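Local coordinates for protein alkylhalidase CmlS (Streptomyces venezuelae, PDB 3I3L) that acts as a flavin-dependent halogenase in chloramphenicol biosynthesis, binding FAD and carrying a covalent bond between the flavin and an aspartate, at residues A[156-159]-A[160-163]; A[359-362]-A[363-367]; A[367-370]-A[371-374]; A[465-468]-A[469-473]; A[566-569]-A[570-574]. All coordinates share one frame; numbering follows the deposited sequence.

Contact 1. Residues A[156-159]-A[160-163]; sequences LSDP and DRVV
D158 and R161 meet at the two ends of a type I beta turn, their side chains slanting across one another with carboxylate and guanidinium planes 59° apart. They form a salt bridge: R161 NH1 donates to D158 OD2 at 2.7 Å. That oxygen lies in the guanidinium plane, at its edge, and is itself met on its syn side, somewhat out of the carboxylate plane. With CG between the backbone N and the carbonyl carbon (chi1 51°), R161 CG lies 3.2 Å from D158 OD2; the bend at chi3 then brings NH1 back to the same oxygen. The second carboxylate oxygen serves the backbone: D160 N donates to D158 OD1 at 3.0 Å from above the carboxylate plane, an Asx turn within the beta turn. The turn's own bond, R161 N to D158 O, is long at 3.3 Å but nearly straight. Held at both oxygens, the D158 carboxylate is probably fixed in rotation. D160 OD2 stands 4.2 Å from D158 OD1, a like-charge approach that R161 may offset. Farther back, L156 and V162 run side by side, with L156 CD2 3.9 Å from V162 CG2. The turn connects strand 151-155 to the central strand 162-168 of a three-stranded antiparallel sheet; R161 NE also bridges to E176 on strand 171-177, while L156 and V162 both touch V180 of strand 179-182.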
loop_
_atom_site.group_PDB
_atom_site.type_symbol
_atom_site.label_atom_id
_atom_site.label_comp_id
_atom_site.label_asym_id
_atom_site.label_seq_id
_atom_site.Cartn_x
_atom_site.Cartn_y
_atom_site.Cartn_z
ATOM N N LEU A 156 25.949 11.224 8.876
ATOM C CA LEU A 156 24.944 11.652 9.811
ATOM C C LEU A 156 25.580 11.784 11.185
ATOM O O LEU A 156 24.915 12.136 12.147
ATOM C CB LEU A 156 23.817 10.585 9.918
ATOM C CG LEU A 156 23.153 10.112 8.630
ATOM C CD1 LEU A 156 22.267 8.848 8.884
ATOM C CD2 LEU A 156 22.318 11.232 7.990
ATOM N N SER A 157 26.881 11.523 11.254
ATOM C CA SER A 157 27.575 11.512 12.544
ATOM C C SER A 157 27.685 12.872 13.183
ATOM O O SER A 157 27.922 12.963 14.395
ATOM C CB SER A 157 28.955 10.910 12.418
ATOM O OG SER A 157 29.735 11.736 11.587
ATOM N N ASP A 158 27.536 13.936 12.409
ATOM C CA ASP A 158 27.466 15.250 13.019
ATOM C C ASP A 158 26.004 15.484 13.328
ATOM O O ASP A 158 25.178 15.574 12.427
ATOM C CB ASP A 158 28.063 16.335 12.111
ATOM C CG ASP A 158 27.915 17.781 12.687
ATOM O OD1 ASP A 158 27.199 17.987 13.667
ATOM O OD2 ASP A 158 28.500 18.734 12.102
ATOM N N PRO A 159 25.674 15.557 14.612
ATOM C CA PRO A 159 24.270 15.618 15.032
ATOM C C PRO A 159 23.529 16.887 14.585
ATOM O O PRO A 159 22.291 16.869 14.562
ATOM C CB PRO A 159 24.364 15.563 16.558
ATOM C CG PRO A 159 25.715 16.113 16.871
ATOM C CD PRO A 159 26.607 15.568 15.765
ATOM N N ASP A 160 24.270 17.963 14.224
ATOM C CA ASP A 160 23.656 19.235 13.775
ATOM C C ASP A 160 23.340 19.336 12.298
ATOM O O ASP A 160 22.743 20.299 11.849
ATOM C CB ASP A 160 24.510 20.448 14.208
ATOM C CG ASP A 160 24.595 20.574 15.744
ATOM O OD1 ASP A 160 23.613 20.191 16.464
ATOM O OD2 ASP A 160 25.659 20.985 16.231
ATOM N N ARG A 161 23.753 18.364 11.508
ATOM C CA ARG A 161 23.580 18.530 10.079
ATOM C C ARG A 161 23.619 17.191 9.399
ATOM O O ARG A 161 23.949 16.188 10.030
ATOM C CB ARG A 161 24.742 19.394 9.505
ATOM C CG ARG A 161 26.128 18.880 9.922
ATOM C CD ARG A 161 27.300 19.708 9.216
ATOM N NE ARG A 161 27.037 21.144 9.324
ATOM C CZ ARG A 161 27.241 21.845 10.434
ATOM N NH1 ARG A 161 27.749 21.274 11.540
ATOM N NH2 ARG A 161 26.942 23.125 10.438
ATOM N N VAL A 162 23.325 17.185 8.108
ATOM C CA VAL A 162 23.599 16.017 7.295
ATOM C C VAL A 162 24.618 16.453 6.260
ATOM O O VAL A 162 24.453 17.509 5.701
ATOM C CB VAL A 162 22.291 15.510 6.562
ATOM C CG1 VAL A 162 22.615 14.480 5.538
ATOM C CG2 VAL A 162 21.269 14.959 7.583
ATOM N N VAL A 163 25.650 15.636 5.996
ATOM C CA VAL A 163 26.556 15.889 4.880
ATOM C C VAL A 163 26.591 14.806 3.830
ATOM O O VAL A 163 27.006 13.750 4.098
ATOM C CB VAL A 163 27.985 16.172 5.390
ATOM C CG1 VAL A 163 28.903 16.584 4.223
ATOM C CG2 VAL A 163 27.935 17.274 6.448
HETATM O O HOH W 1 22.779 13.831 11.532
HETATM O O HOH W 2 26.439 14.569 9.999
HETATM O O HOH W 3 20.919 19.353 16.102
#

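Contact 2. Residues A[359-362]-A[363-367]; sequences YNRT and YREAY
Y359 and Y363, one helical turn apart, form the tightly packed side of this contact. Their rings make an offset edge-to-face pair, planes at 85° and centroids 5.9 Å apart, with the edge of Y363 toward the face of Y359; Y363 CD1 comes 4.0 Å from Y359 CZ. The hydroxyl of Y359 is bound to L312 O, which fixes the far end of that ring, and Y363 stacks on F305. At the outer side the contacts are looser and charged. R361 keeps CG anti to its backbone N (chi1 171°) and runs extended to NE, which carries the guanidinium out past E365. E365 OE2 lies over one face of that group, 3.2 Å from R361 NE, so the salt bridge works through charge alone, with no N-H aimed at the oxygen. R361 NH2 has a second acidic partner in D511. A leucine in place of R361 would probably leave E365 and D511 without their positive mate. N360 O lies over one face of the R364 guanidinium, offset toward its rim, 3.8 Å from R364 NH1, while the N360 amide is taken up by H356 O, F305 N and S306 O. All lie on helix 352-382, whose tyrosine side packs on helix 327-347 through S334, S337 and A338 and on the loop with C313, A317 and C318, the side chain of Y363 being about 7 Å from the bound FAD.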
loop_
_atom_site.group_PDB
_atom_site.type_symbol
_atom_site.label_atom_id
_atom_site.label_comp_id
_atom_site.label_asym_id
_atom_site.label_seq_id
_atom_site.Cartn_x
_atom_site.Cartn_y
_atom_site.Cartn_z
ATOM N N TYR A 359 6.005 8.745 12.533
ATOM C CA TYR A 359 6.384 8.287 11.186
ATOM C C TYR A 359 6.722 6.764 11.215
ATOM O O TYR A 359 6.309 6.043 10.340
ATOM C CB TYR A 359 7.580 9.109 10.651
ATOM C CG TYR A 359 7.938 8.788 9.200
ATOM C CD1 TYR A 359 7.214 9.344 8.129
ATOM C CD2 TYR A 359 8.943 7.878 8.914
ATOM C CE1 TYR A 359 7.525 8.993 6.784
ATOM C CE2 TYR A 359 9.288 7.551 7.620
ATOM C CZ TYR A 359 8.581 8.113 6.555
ATOM O OH TYR A 359 8.926 7.752 5.257
ATOM N N ASN A 360 7.446 6.311 12.259
ATOM C CA ASN A 360 7.842 4.902 12.361
ATOM C C ASN A 360 6.644 3.972 12.582
ATOM O O ASN A 360 6.490 2.965 11.884
ATOM C CB ASN A 360 8.853 4.676 13.513
ATOM C CG ASN A 360 10.244 5.088 13.147
ATOM O OD1 ASN A 360 11.038 4.244 12.727
ATOM N ND2 ASN A 360 10.564 6.405 13.299
ATOM N N ARG A 361 5.784 4.338 13.529
ATOM C CA ARG A 361 4.584 3.546 13.814
ATOM C C ARG A 361 3.692 3.426 12.588
ATOM O O ARG A 361 3.233 2.337 12.242
ATOM C CB ARG A 361 3.801 4.183 14.937
ATOM C CG ARG A 361 2.454 3.565 15.145
ATOM C CD ARG A 361 1.732 4.295 16.308
ATOM N NE ARG A 361 0.650 3.467 16.830
ATOM C CZ ARG A 361 -0.640 3.752 16.713
ATOM N NH1 ARG A 361 -1.000 4.849 16.060
ATOM N NH2 ARG A 361 -1.564 2.932 17.252
ATOM N N THR A 362 3.472 4.532 11.917
ATOM C CA THR A 362 2.543 4.565 10.820
ATOM C C THR A 362 3.044 3.713 9.680
ATOM O O THR A 362 2.260 2.971 9.073
ATOM C CB THR A 362 2.250 6.059 10.356
ATOM O OG1 THR A 362 1.385 6.667 11.328
ATOM C CG2 THR A 362 1.484 6.091 9.100
ATOM N N TYR A 363 4.326 3.819 9.344
ATOM C CA TYR A 363 4.874 3.017 8.210
ATOM C C TYR A 363 4.897 1.538 8.571
ATOM O O TYR A 363 4.621 0.684 7.728
ATOM C CB TYR A 363 6.302 3.465 7.831
ATOM C CG TYR A 363 6.602 3.481 6.342
ATOM C CD1 TYR A 363 7.589 4.327 5.817
ATOM C CD2 TYR A 363 5.951 2.622 5.482
ATOM C CE1 TYR A 363 7.913 4.307 4.436
ATOM C CE2 TYR A 363 6.263 2.565 4.146
ATOM C CZ TYR A 363 7.243 3.399 3.626
ATOM O OH TYR A 363 7.469 3.360 2.263
ATOM N N ARG A 364 5.262 1.240 9.818
ATOM C CA ARG A 364 5.403 -0.123 10.270
ATOM C C ARG A 364 4.073 -0.820 10.209
ATOM O O ARG A 364 3.984 -1.953 9.718
ATOM C CB ARG A 364 5.981 -0.196 11.704
ATOM C CG ARG A 364 6.318 -1.644 12.146
ATOM C CD ARG A 364 7.091 -1.724 13.473
ATOM N NE ARG A 364 8.370 -0.967 13.414
ATOM C CZ ARG A 364 8.577 0.216 14.021
ATOM N NH1 ARG A 364 7.570 0.773 14.733
ATOM N NH2 ARG A 364 9.782 0.839 13.950
ATOM N N GLU A 365 3.040 -0.130 10.689
ATOM C CA GLU A 365 1.714 -0.689 10.744
ATOM C C GLU A 365 1.174 -0.938 9.336
ATOM O O GLU A 365 0.518 -1.949 9.129
ATOM C CB GLU A 365 0.757 0.239 11.489
ATOM C CG GLU A 365 1.107 0.308 12.993
ATOM C CD GLU A 365 0.065 1.039 13.843
ATOM O OE1 GLU A 365 -0.795 1.763 13.258
ATOM O OE2 GLU A 365 0.134 0.858 15.086
ATOM N N ALA A 366 1.448 -0.036 8.384
ATOM C CA ALA A 366 1.040 -0.271 6.965
ATOM C C ALA A 366 1.708 -1.532 6.413
ATOM O O ALA A 366 1.047 -2.386 5.781
ATOM C CB ALA A 366 1.350 0.885 6.131
ATOM N N TYR A 367 3.002 -1.678 6.706
ATOM C CA TYR A 367 3.816 -2.773 6.165
ATOM C C TYR A 367 3.325 -4.122 6.746
ATOM O O TYR A 367 3.062 -5.070 6.019
ATOM C CB TYR A 367 5.307 -2.586 6.521
ATOM C CG TYR A 367 6.112 -3.766 6.085
ATOM C CD1 TYR A 367 6.536 -3.875 4.749
ATOM C CD2 TYR A 367 6.416 -4.826 6.986
ATOM C CE1 TYR A 367 7.270 -4.975 4.297
ATOM C CE2 TYR A 367 7.174 -5.958 6.525
ATOM C CZ TYR A 367 7.579 -5.990 5.162
ATOM O OH TYR A 367 8.305 -7.061 4.667
#

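Contact 3. Residues A[367-370]-A[371-374]; sequences YEQY and HQFL
Y370 and L374 cross at a slant, L374 CD2 lying 3.8 Å from Y370 CE2 and L374 CD1 4.0 Å from Y370 OH. That hydroxyl is satisfied outside the helix, bound to both D321 O and F324 N, so that one oxygen ties two points of the same loop. With CG anti to the backbone N (chi1 178°), the ring is carried away from the helix toward this loop. Replacing Y370 by an alanine would probably leave D321 O and F324 N without their common partner and open a gap beside L374. In the pair that starts three residues earlier, H371 CD2 approaches Y367 OH at a loose 4.2 Å; the imidazole finds its polar partner elsewhere, NE2 bonding to D200 OD1, and its ring also meets that of Y203. Along the backbone, four carbonyls each receive an amide four residues on. L374 N to Y370 O is short and straight, 2.9 Å at 168°. Q372 N to E368 O, at 3.0 Å, is similar. H371 N to Y367 O and F373 N to Q369 O are more bent, and F373 N stands above the Q369 carbonyl plane. F373 turns its ring away from the preceding turn, to F377 and, edge-to-face, to F324. The i to i+4 pattern is that of an uninterrupted alpha helix, here the middle of helix 352-382 in the FAD-binding domain. By gripping the residues just before S325, an FAD-binding residue, Y370 links this helix to the loop that leads into the FAD site, consistent with second-shell packing behind it.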
loop_
_atom_site.group_PDB
_atom_site.type_symbol
_atom_site.label_atom_id
_atom_site.label_comp_id
_atom_site.label_asym_id
_atom_site.label_seq_id
_atom_site.Cartn_x
_atom_site.Cartn_y
_atom_site.Cartn_z
ATOM N N TYR A 367 3.002 -1.678 6.706
ATOM C CA TYR A 367 3.816 -2.773 6.165
ATOM C C TYR A 367 3.325 -4.122 6.746
ATOM O O TYR A 367 3.062 -5.070 6.019
ATOM C CB TYR A 367 5.307 -2.586 6.521
ATOM C CG TYR A 367 6.112 -3.766 6.085
ATOM C CD1 TYR A 367 6.536 -3.875 4.749
ATOM C CD2 TYR A 367 6.416 -4.826 6.986
ATOM C CE1 TYR A 367 7.270 -4.975 4.297
ATOM C CE2 TYR A 367 7.174 -5.958 6.525
ATOM C CZ TYR A 367 7.579 -5.990 5.162
ATOM O OH TYR A 367 8.305 -7.061 4.667
ATOM N N GLU A 368 3.212 -4.176 8.065
ATOM C CA GLU A 368 2.867 -5.373 8.773
ATOM C C GLU A 368 1.456 -5.867 8.421
ATOM O O GLU A 368 1.194 -7.068 8.384
ATOM C CB GLU A 368 3.047 -5.174 10.289
ATOM C CG GLU A 368 4.507 -5.504 10.740
ATOM C CD GLU A 368 4.794 -5.157 12.223
ATOM O OE1 GLU A 368 3.834 -5.021 13.011
ATOM O OE2 GLU A 368 5.987 -5.028 12.599
ATOM N N GLN A 369 0.552 -4.967 8.120
ATOM C CA GLN A 369 -0.784 -5.407 7.910
ATOM C C GLN A 369 -1.009 -5.782 6.415
ATOM O O GLN A 369 -1.864 -6.608 6.084
ATOM C CB GLN A 369 -1.743 -4.333 8.388
ATOM C CG GLN A 369 -2.422 -3.582 7.286
ATOM C CD GLN A 369 -3.422 -2.591 7.849
ATOM O OE1 GLN A 369 -3.341 -2.220 9.044
ATOM N NE2 GLN A 369 -4.391 -2.168 7.008
ATOM N N TYR A 370 -0.248 -5.185 5.509
ATOM C CA TYR A 370 -0.256 -5.665 4.173
ATOM C C TYR A 370 0.306 -7.117 4.156
ATOM O O TYR A 370 -0.178 -7.982 3.387
ATOM C CB TYR A 370 0.596 -4.781 3.264
ATOM C CG TYR A 370 0.628 -5.299 1.893
ATOM C CD1 TYR A 370 -0.495 -5.139 1.042
ATOM C CD2 TYR A 370 1.745 -6.015 1.403
ATOM C CE1 TYR A 370 -0.494 -5.674 -0.256
ATOM C CE2 TYR A 370 1.757 -6.565 0.087
ATOM C CZ TYR A 370 0.638 -6.381 -0.734
ATOM O OH TYR A 370 0.621 -6.852 -2.057
ATOM N N HIS A 371 1.311 -7.358 4.992
ATOM C CA HIS A 371 1.998 -8.668 5.071
ATOM C C HIS A 371 1.036 -9.723 5.611
ATOM O O HIS A 371 0.954 -10.787 5.053
ATOM C CB HIS A 371 3.186 -8.494 6.026
ATOM C CG HIS A 371 4.102 -9.677 6.154
ATOM N ND1 HIS A 371 3.790 -10.801 6.900
ATOM C CD2 HIS A 371 5.371 -9.865 5.715
ATOM C CE1 HIS A 371 4.811 -11.645 6.882
ATOM N NE2 HIS A 371 5.786 -11.099 6.173
ATOM N N GLN A 372 0.356 -9.437 6.719
ATOM C CA GLN A 372 -0.642 -10.349 7.313
ATOM C C GLN A 372 -1.736 -10.713 6.312
ATOM O O GLN A 372 -2.205 -11.836 6.244
ATOM C CB GLN A 372 -1.300 -9.709 8.551
ATOM C CG GLN A 372 -2.874 -9.636 8.423
ATOM C CD GLN A 372 -3.570 -8.388 9.119
ATOM O OE1 GLN A 372 -4.141 -7.514 8.431
ATOM N NE2 GLN A 372 -3.506 -8.319 10.457
ATOM N N PHE A 373 -2.125 -9.745 5.519
ATOM C CA PHE A 373 -3.199 -9.889 4.588
ATOM C C PHE A 373 -2.745 -10.785 3.473
ATOM O O PHE A 373 -3.411 -11.759 3.120
ATOM C CB PHE A 373 -3.490 -8.507 4.061
ATOM C CG PHE A 373 -4.669 -8.410 3.169
ATOM C CD1 PHE A 373 -4.493 -8.332 1.810
ATOM C CD2 PHE A 373 -5.971 -8.298 3.710
ATOM C CE1 PHE A 373 -5.642 -8.201 0.959
ATOM C CE2 PHE A 373 -7.096 -8.135 2.897
ATOM C CZ PHE A 373 -6.950 -8.095 1.530
ATOM N N LEU A 374 -1.584 -10.453 2.921
ATOM C CA LEU A 374 -0.914 -11.259 1.946
ATOM C C LEU A 374 -0.833 -12.751 2.326
ATOM O O LEU A 374 -1.029 -13.622 1.487
ATOM C CB LEU A 374 0.495 -10.736 1.819
ATOM C CG LEU A 374 1.197 -11.080 0.530
ATOM C CD1 LEU A 374 0.352 -10.615 -0.602
ATOM C CD2 LEU A 374 2.527 -10.277 0.576
#

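Contact 4. Residues A[465-468]-A[469-473]; sequences DLTK and RLNSI
R469 reaches back one turn to D465. Its CG lies anti to the carbonyl carbon (chi1 -75°) and the chain then runs extended to NE, which donates to D465 OD1 at 3.0 Å and 168°. The oxygen sits at the guanidinium edge, close to its plane, but the donor comes from above the carboxylate, and the two flat groups stand almost perpendicular, 85° apart. The backbone N of R469 bonds to D465 O as well, so both the main chain and the side chain of the aspartate hold the same residue. L470 N meets L466 O at 3.0 Å in a nearly straight bond, and its side chain goes inward onto T552, V555 and M559 of helix 551-560. N471 N donates to T467 O at 3.1 Å; T467 CG2 stands 3.6 Å from N471 OD1, and T467 OG1 bonds back to I463 O. At S472 the helical pattern fades: its N reaches K468 O only weakly, while OG donates to R469 O at 2.7 Å. I473 N then bonds to L470 O at 3.1 Å, and its side chain leans on V574 and M559 as the chain leaves helix 456-471. The chemistry is that of a surface helix terminus: an acid-base pair four residues apart on the partly exposed side, which probably steadies the last turn, while the S472 hydroxyl satisfies R469 O where the helical bonds weaken.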
loop_
_atom_site.group_PDB
_atom_site.type_symbol
_atom_site.label_atom_id
_atom_site.label_comp_id
_atom_site.label_asym_id
_atom_site.label_seq_id
_atom_site.Cartn_x
_atom_site.Cartn_y
_atom_site.Cartn_z
ATOM N N ASP A 465 -25.102 -8.334 6.826
ATOM C CA ASP A 465 -24.570 -9.198 7.882
ATOM C C ASP A 465 -23.899 -8.360 9.000
ATOM O O ASP A 465 -24.085 -8.625 10.194
ATOM C CB ASP A 465 -23.613 -10.253 7.326
ATOM C CG ASP A 465 -23.254 -11.291 8.369
ATOM O OD1 ASP A 465 -22.042 -11.458 8.663
ATOM O OD2 ASP A 465 -24.200 -11.928 8.918
ATOM N N LEU A 466 -23.166 -7.320 8.587
ATOM C CA LEU A 466 -22.541 -6.406 9.511
ATOM C C LEU A 466 -23.605 -5.697 10.333
ATOM O O LEU A 466 -23.481 -5.564 11.565
ATOM C CB LEU A 466 -21.728 -5.379 8.749
ATOM C CG LEU A 466 -20.855 -4.328 9.443
ATOM C CD1 LEU A 466 -20.320 -3.355 8.439
ATOM C CD2 LEU A 466 -21.597 -3.555 10.413
ATOM N N THR A 467 -24.646 -5.236 9.650
ATOM C CA THR A 467 -25.755 -4.522 10.321
ATOM C C THR A 467 -26.454 -5.408 11.327
ATOM O O THR A 467 -26.770 -4.984 12.420
ATOM C CB THR A 467 -26.787 -4.007 9.283
ATOM O OG1 THR A 467 -26.214 -2.932 8.519
ATOM C CG2 THR A 467 -28.063 -3.517 9.979
ATOM N N LYS A 468 -26.714 -6.642 10.927
ATOM C CA LYS A 468 -27.267 -7.656 11.801
ATOM C C LYS A 468 -26.395 -7.950 13.032
ATOM O O LYS A 468 -26.928 -8.204 14.116
ATOM C CB LYS A 468 -27.548 -8.940 11.007
ATOM C CG LYS A 468 -27.779 -10.174 11.860
ATOM C CD LYS A 468 -28.992 -10.990 11.432
ATOM C CE LYS A 468 -30.176 -10.692 12.394
ATOM N NZ LYS A 468 -31.461 -11.430 12.142
ATOM N N ARG A 469 -25.077 -7.930 12.885
ATOM C CA ARG A 469 -24.205 -8.299 14.015
ATOM C C ARG A 469 -24.174 -7.164 15.032
ATOM O O ARG A 469 -24.355 -7.387 16.241
ATOM C CB ARG A 469 -22.805 -8.672 13.568
ATOM C CG ARG A 469 -22.680 -10.019 12.925
ATOM C CD ARG A 469 -21.407 -10.007 12.083
ATOM N NE ARG A 469 -21.111 -11.294 11.459
ATOM C CZ ARG A 469 -20.370 -12.251 12.017
ATOM N NH1 ARG A 469 -19.825 -12.091 13.232
ATOM N NH2 ARG A 469 -20.174 -13.391 11.358
ATOM N N LEU A 470 -23.987 -5.944 14.542
ATOM C CA LEU A 470 -23.948 -4.782 15.406
ATOM C C LEU A 470 -25.266 -4.687 16.199
ATOM O O LEU A 470 -25.262 -4.391 17.412
ATOM C CB LEU A 470 -23.716 -3.507 14.591
ATOM C CG LEU A 470 -22.290 -3.299 14.046
ATOM C CD1 LEU A 470 -22.244 -2.240 13.025
ATOM C CD2 LEU A 470 -21.337 -2.910 15.197
ATOM N N ASN A 471 -26.391 -4.953 15.525
ATOM C CA ASN A 471 -27.714 -4.807 16.167
ATOM C C ASN A 471 -27.919 -5.835 17.254
ATOM O O ASN A 471 -28.642 -5.562 18.216
ATOM C CB ASN A 471 -28.878 -4.834 15.136
ATOM C CG ASN A 471 -28.992 -3.527 14.328
ATOM O OD1 ASN A 471 -29.543 -3.509 13.230
ATOM N ND2 ASN A 471 -28.466 -2.439 14.871
ATOM N N SER A 472 -27.246 -6.982 17.127
ATOM C CA SER A 472 -27.397 -8.058 18.091
ATOM C C SER A 472 -26.601 -7.802 19.364
ATOM O O SER A 472 -26.652 -8.607 20.293
ATOM C CB SER A 472 -26.962 -9.407 17.507
ATOM O OG SER A 472 -25.557 -9.457 17.447
ATOM N N ILE A 473 -25.851 -6.708 19.381
ATOM C CA ILE A 473 -24.975 -6.408 20.497
ATOM C C ILE A 473 -25.729 -5.645 21.577
ATOM O O ILE A 473 -25.993 -4.449 21.466
ATOM C CB ILE A 473 -23.731 -5.603 20.068
ATOM C CG1 ILE A 473 -22.795 -6.504 19.220
ATOM C CG2 ILE A 473 -23.003 -5.023 21.274
ATOM C CD1 ILE A 473 -21.639 -5.740 18.601
#

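Contact 5. Residues A[566-569]-A[570-574]; sequences GYDA and QGEKV
G566 faces V574, its carbonyl oxygen accepting V574 N at 2.7 Å, while K573 CA makes a CA-H...O contact with the same atom. A water bridges G566 N and V574 O. Next, Y567 pairs with K573 at a non-hydrogen-bonded position; both side chains leave the same face and lie side by side, Y567 CD1 3.8 Å from K573 CA and Y567 OH 4.1 Å from K573 CE. The backbone of Y567 bonds to T474 and R475 of strand 473-478. At D568 the two strands become a beta hairpin closed by a type I turn with a G1 beta bulge: D568 N donates to E572 O, G571 N to D568 O, and G571 has the positive phi (90°) that glycine accepts readily. The D568 side chain turns inward, CG between the backbone N and the carbonyl carbon (chi1 66°), which brings OD1 2.8 Å from E572 N; this donor comes from above the carboxylate plane. D568 OD2 takes a water shared with K573 O, and D568 CB rests 3.6 Å from V574 CG2. A569, second residue of the turn, lies at the exposed tip, its CB 3.9 Å from Q570 NE2.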
loop_
_atom_site.group_PDB
_atom_site.type_symbol
_atom_site.label_atom_id
_atom_site.label_comp_id
_atom_site.label_asym_id
_atom_site.label_seq_id
_atom_site.Cartn_x
_atom_site.Cartn_y
_atom_site.Cartn_z
ATOM N N GLY A 566 -18.053 -7.020 21.943
ATOM C CA GLY A 566 -19.484 -7.069 21.896
ATOM C C GLY A 566 -20.052 -8.404 22.260
ATOM O O GLY A 566 -19.477 -9.442 21.948
ATOM N N TYR A 567 -21.200 -8.381 22.933
ATOM C CA TYR A 567 -21.819 -9.605 23.359
ATOM C C TYR A 567 -23.291 -9.622 22.949
ATOM O O TYR A 567 -23.966 -8.591 23.005
ATOM C CB TYR A 567 -21.653 -9.762 24.871
ATOM C CG TYR A 567 -20.231 -9.971 25.284
ATOM C CD1 TYR A 567 -19.671 -11.253 25.291
ATOM C CD2 TYR A 567 -19.416 -8.888 25.627
ATOM C CE1 TYR A 567 -18.333 -11.451 25.687
ATOM C CE2 TYR A 567 -18.068 -9.074 26.009
ATOM C CZ TYR A 567 -17.552 -10.354 26.049
ATOM O OH TYR A 567 -16.247 -10.523 26.425
ATOM N N ASP A 568 -23.783 -10.775 22.516
ATOM C CA ASP A 568 -25.169 -10.827 22.087
ATOM C C ASP A 568 -26.145 -11.140 23.250
ATOM O O ASP A 568 -25.739 -11.305 24.394
ATOM C CB ASP A 568 -25.334 -11.813 20.933
ATOM C CG ASP A 568 -25.061 -13.268 21.338
ATOM O OD1 ASP A 568 -25.134 -13.618 22.562
ATOM O OD2 ASP A 568 -24.784 -14.073 20.401
ATOM N N ALA A 569 -27.429 -11.228 22.961
ATOM C CA ALA A 569 -28.377 -11.347 24.077
ATOM C C ALA A 569 -28.131 -12.652 24.829
ATOM O O ALA A 569 -28.391 -12.715 26.008
ATOM C CB ALA A 569 -29.834 -11.227 23.598
ATOM N N GLN A 570 -27.577 -13.669 24.148
ATOM C CA GLN A 570 -27.301 -14.962 24.785
ATOM C C GLN A 570 -25.931 -15.036 25.443
ATOM O O GLN A 570 -25.576 -16.064 26.002
ATOM C CB GLN A 570 -27.497 -16.151 23.837
ATOM C CG GLN A 570 -28.894 -16.265 23.286
ATOM C CD GLN A 570 -29.136 -15.251 22.176
ATOM O OE1 GLN A 570 -28.217 -14.925 21.421
ATOM N NE2 GLN A 570 -30.354 -14.769 22.059
ATOM N N GLY A 571 -25.181 -13.938 25.361
ATOM C CA GLY A 571 -23.924 -13.787 26.080
ATOM C C GLY A 571 -22.699 -14.269 25.317
ATOM O O GLY A 571 -21.612 -14.383 25.903
ATOM N N GLU A 572 -22.889 -14.579 24.024
ATOM C CA GLU A 572 -21.780 -14.969 23.170
ATOM C C GLU A 572 -21.146 -13.724 22.539
ATOM O O GLU A 572 -21.831 -12.756 22.201
ATOM C CB GLU A 572 -22.219 -15.962 22.089
ATOM C CG GLU A 572 -22.668 -17.311 22.626
ATOM C CD GLU A 572 -21.515 -18.158 23.171
ATOM O OE1 GLU A 572 -20.539 -18.372 22.431
ATOM O OE2 GLU A 572 -21.578 -18.608 24.339
ATOM N N LYS A 573 -19.833 -13.773 22.382
ATOM C CA LYS A 573 -19.085 -12.684 21.780
ATOM C C LYS A 573 -19.562 -12.457 20.344
ATOM O O LYS A 573 -19.949 -13.414 19.671
ATOM C CB LYS A 573 -17.606 -13.028 21.795
ATOM C CG LYS A 573 -16.685 -11.824 21.652
ATOM C CD LYS A 573 -15.221 -12.226 21.913
ATOM C CE LYS A 573 -15.042 -12.946 23.283
ATOM N NZ LYS A 573 -13.609 -13.456 23.423
ATOM N N VAL A 574 -19.568 -11.205 19.898
ATOM C CA VAL A 574 -19.975 -10.906 18.520
ATOM C C VAL A 574 -18.781 -10.315 17.742
ATOM O O VAL A 574 -18.287 -9.236 18.070
ATOM C CB VAL A 574 -21.231 -10.002 18.448
ATOM C CG1 VAL A 574 -21.498 -9.522 16.998
ATOM C CG2 VAL A 574 -22.514 -10.738 18.998
HETATM O O HOH W 4 -16.457 -8.475 20.269
HETATM O O HOH W 5 -22.407 -14.407 18.958
#

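From the N terminus, contact 1 closes the turn between strands 151-155 and 162-168 in the FAD-binding domain. Contact 3 begins at Y367, where contact 2 ends, both on helix 352-382, with centres about 11 Å apart; together they follow one another along the helix, with Y363 and Y370 on the side toward the flavin region. The chain then passes to the C-terminal domain, where contact 4 ends helix 456-471 and contact 5 closes the hairpin of strands 564-568 and 573-574. None nests in another or crosses it. Contacts 4 and 5 touch directly, V574 packing on R469, S472 and I473, and thus tie helix end to hairpin. Contact 1 lies about 55 Å, centre to centre, from contact 4.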